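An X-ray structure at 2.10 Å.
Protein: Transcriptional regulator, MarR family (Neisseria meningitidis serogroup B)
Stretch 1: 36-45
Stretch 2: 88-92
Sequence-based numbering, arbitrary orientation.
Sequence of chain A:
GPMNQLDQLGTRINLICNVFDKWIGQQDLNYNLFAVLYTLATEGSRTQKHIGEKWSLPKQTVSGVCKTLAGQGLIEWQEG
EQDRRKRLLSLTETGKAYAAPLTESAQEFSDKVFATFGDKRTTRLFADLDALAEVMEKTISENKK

Stretch 1 36-45: VLYTLATEGS
Stretch 2 88-92: LLSLT

How do the two backbones lie against each other? The first stretch continues a helix that begins earlier in the chain, and the second carries a short strand through Ser-90 and Leu-91, and the two N-to-C directions cross at 80°, nearly at right angles, with a closest approach of 8.0 Å between axes. Register is set at two points: the CA of Leu-40 lies 6.3 Å from the CA of Leu-91, and the CA of Ser-45 lies 4.9 Å from the CA of Ser-90. Helical hydrogen bonds run from Leu-40 N to Val-36 O (3.0 Å), Ala-41 N to Leu-37 O (3.0 Å) and Glu-43 N to Thr-39 O (2.8 Å). Gly-44 then leaves helical conformation at phi/psi 83/-150, a positive phi that favours glycine, and Ser-45 follows extended at -63/135. The second backbone runs through -102/139, -135/146 and -73/134 for Leu-89, Ser-90 and Leu-91.

What fills the space between helix and strand? Leucines do most of it, with Leu-40 and Leu-91 each pointing CA-to-CB toward the other stretch. Leu-40 is an m,t rotamer (-68°, -177°); Leu-91 sits off the usual wells at chi1 -106° and chi2 23°. Leu-40 CB packs 3.7 Å from Leu-91 CD1, and Ala-41 CB lies 3.8 Å from Leu-91 CD2; Leu-91 CD2 also comes within 3.5 Å of Ala-41 CA. Leu-89, with chi1 -147° and chi2 46°, leaves its CB sideways but brings CG to 4.1 Å from Leu-40 CD1. These are apolar contacts, holding by close fit and exclusion of water.

Is there any polar link across the contact? No hydrogen bond joins the stretches. The nearest equivalent is a CA-H...O contact from Ser-45 CA to Leu-89 O, 3.1 Å with 141° at the hydrogen, in which a polarised CH group meets a carbonyl oxygen. The same Leu-89 O lies 3.4 Å from Leu-40 CD2. Ser-45, chi1 m, also sets its CB 3.8 Å from Leu-88 CD2; Leu-88 is m,t.

Where do the polar side chains find partners? Two of them find one within their own stretch, and Glu-43 bonds elsewhere in the structure. Thr-42, chi1 p, points its CB away from the strand and donates from OG1 to Tyr-38 O at 2.6 Å, back along the helix. Ser-90, chi1 t, donates from OG to Leu-91 O at 3.1 Å, while Thr-92, chi1 p, caps the helix that follows the strand.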

# COMPACT_ATOMS: atom_id res chain seq x y z
N VAL A 36 -4.01 6.03 14.53
CA VAL A 36 -4.64 6.40 15.82
C VAL A 36 -4.70 7.92 15.99
O VAL A 36 -5.78 8.49 16.12
CB VAL A 36 -3.91 5.74 17.04
CG1 VAL A 36 -4.55 6.17 18.39
CG2 VAL A 36 -3.97 4.25 16.92
N LEU A 37 -3.54 8.56 15.98
CA LEU A 37 -3.42 10.00 16.26
C LEU A 37 -4.24 10.89 15.31
O LEU A 37 -4.95 11.79 15.75
CB LEU A 37 -1.94 10.41 16.25
CG LEU A 37 -1.03 9.74 17.29
CD1 LEU A 37 0.44 9.97 16.93
CD2 LEU A 37 -1.33 10.24 18.70
N TYR A 38 -4.12 10.62 14.02
CA TYR A 38 -4.82 11.43 13.03
C TYR A 38 -6.33 11.21 13.02
O TYR A 38 -7.09 12.17 12.87
CB TYR A 38 -4.23 11.24 11.65
CG TYR A 38 -4.74 12.23 10.64
CD1 TYR A 38 -4.27 13.55 10.62
CD2 TYR A 38 -5.70 11.85 9.70
CE1 TYR A 38 -4.75 14.46 9.69
CE2 TYR A 38 -6.18 12.76 8.76
CZ TYR A 38 -5.70 14.06 8.75
OH TYR A 38 -6.19 14.95 7.83
N THR A 39 -6.78 9.95 13.18
CA THR A 39 -8.22 9.67 13.31
C THR A 39 -8.81 10.41 14.52
O THR A 39 -9.86 11.04 14.42
CB THR A 39 -8.52 8.14 13.42
OG1 THR A 39 -7.89 7.44 12.34
CG2 THR A 39 -10.01 7.87 13.34
N LEU A 40 -8.12 10.34 15.64
CA LEU A 40 -8.63 10.94 16.87
C LEU A 40 -8.64 12.46 16.82
O LEU A 40 -9.54 13.09 17.38
CB LEU A 40 -7.87 10.42 18.09
CG LEU A 40 -8.05 8.95 18.47
CD1 LEU A 40 -7.29 8.63 19.75
CD2 LEU A 40 -9.52 8.57 18.63
N ALA A 41 -7.66 13.04 16.15
CA ALA A 41 -7.53 14.49 16.05
C ALA A 41 -8.56 15.12 15.11
O ALA A 41 -8.98 16.26 15.31
CB ALA A 41 -6.12 14.88 15.63
N THR A 42 -8.98 14.36 14.10
CA THR A 42 -9.85 14.88 13.04
C THR A 42 -11.29 14.37 13.13
O THR A 42 -12.19 14.99 12.55
CB THR A 42 -9.29 14.52 11.65
OG1 THR A 42 -9.14 13.10 11.55
CG2 THR A 42 -7.94 15.20 11.40
N GLU A 43 -11.52 13.26 13.82
CA GLU A 43 -12.88 12.71 13.94
C GLU A 43 -13.40 12.78 15.36
O GLU A 43 -14.60 12.64 15.59
CB GLU A 43 -12.95 11.26 13.45
CG GLU A 43 -12.61 11.10 11.98
CD GLU A 43 -12.97 9.73 11.41
OE1 GLU A 43 -12.98 9.60 10.17
OE2 GLU A 43 -13.24 8.80 12.20
N GLY A 44 -12.49 13.01 16.31
CA GLY A 44 -12.82 12.95 17.72
C GLY A 44 -12.77 11.52 18.21
O GLY A 44 -12.02 10.69 17.68
N SER A 45 -13.60 11.22 19.20
CA SER A 45 -13.59 9.91 19.85
C SER A 45 -13.97 8.79 18.90
O SER A 45 -14.91 8.91 18.12
CB SER A 45 -14.52 9.93 21.06
OG SER A 45 -14.04 10.87 22.00
N LEU A 88 -14.62 3.83 23.90
CA LEU A 88 -14.26 5.03 23.15
C LEU A 88 -12.89 5.58 23.52
O LEU A 88 -12.57 5.77 24.70
CB LEU A 88 -15.31 6.13 23.31
CG LEU A 88 -16.55 6.11 22.43
CD1 LEU A 88 -17.63 7.03 23.01
CD2 LEU A 88 -16.22 6.50 20.98
N LEU A 89 -12.10 5.86 22.49
CA LEU A 89 -10.76 6.38 22.64
C LEU A 89 -10.77 7.88 22.37
O LEU A 89 -11.43 8.36 21.44
CB LEU A 89 -9.84 5.65 21.67
CG LEU A 89 -8.38 5.35 21.95
CD1 LEU A 89 -8.14 4.78 23.34
CD2 LEU A 89 -7.91 4.37 20.88
N SER A 90 -10.03 8.62 23.18
CA SER A 90 -10.00 10.07 23.13
C SER A 90 -8.55 10.58 23.21
O SER A 90 -7.72 9.97 23.88
CB SER A 90 -10.84 10.62 24.29
OG SER A 90 -10.68 12.01 24.45
N LEU A 91 -8.26 11.67 22.52
CA LEU A 91 -7.02 12.41 22.76
C LEU A 91 -7.11 13.16 24.09
O LEU A 91 -8.12 13.81 24.38
CB LEU A 91 -6.78 13.43 21.65
CG LEU A 91 -5.72 13.28 20.54
CD1 LEU A 91 -5.26 11.85 20.23
CD2 LEU A 91 -6.25 13.96 19.28
N THR A 92 -6.06 13.06 24.89
CA THR A 92 -5.95 13.87 26.10
C THR A 92 -5.64 15.31 25.71
O THR A 92 -5.43 15.62 24.53
CB THR A 92 -4.83 13.36 27.00
OG1 THR A 92 -3.59 13.45 26.29
CG2 THR A 92 -5.09 11.91 27.42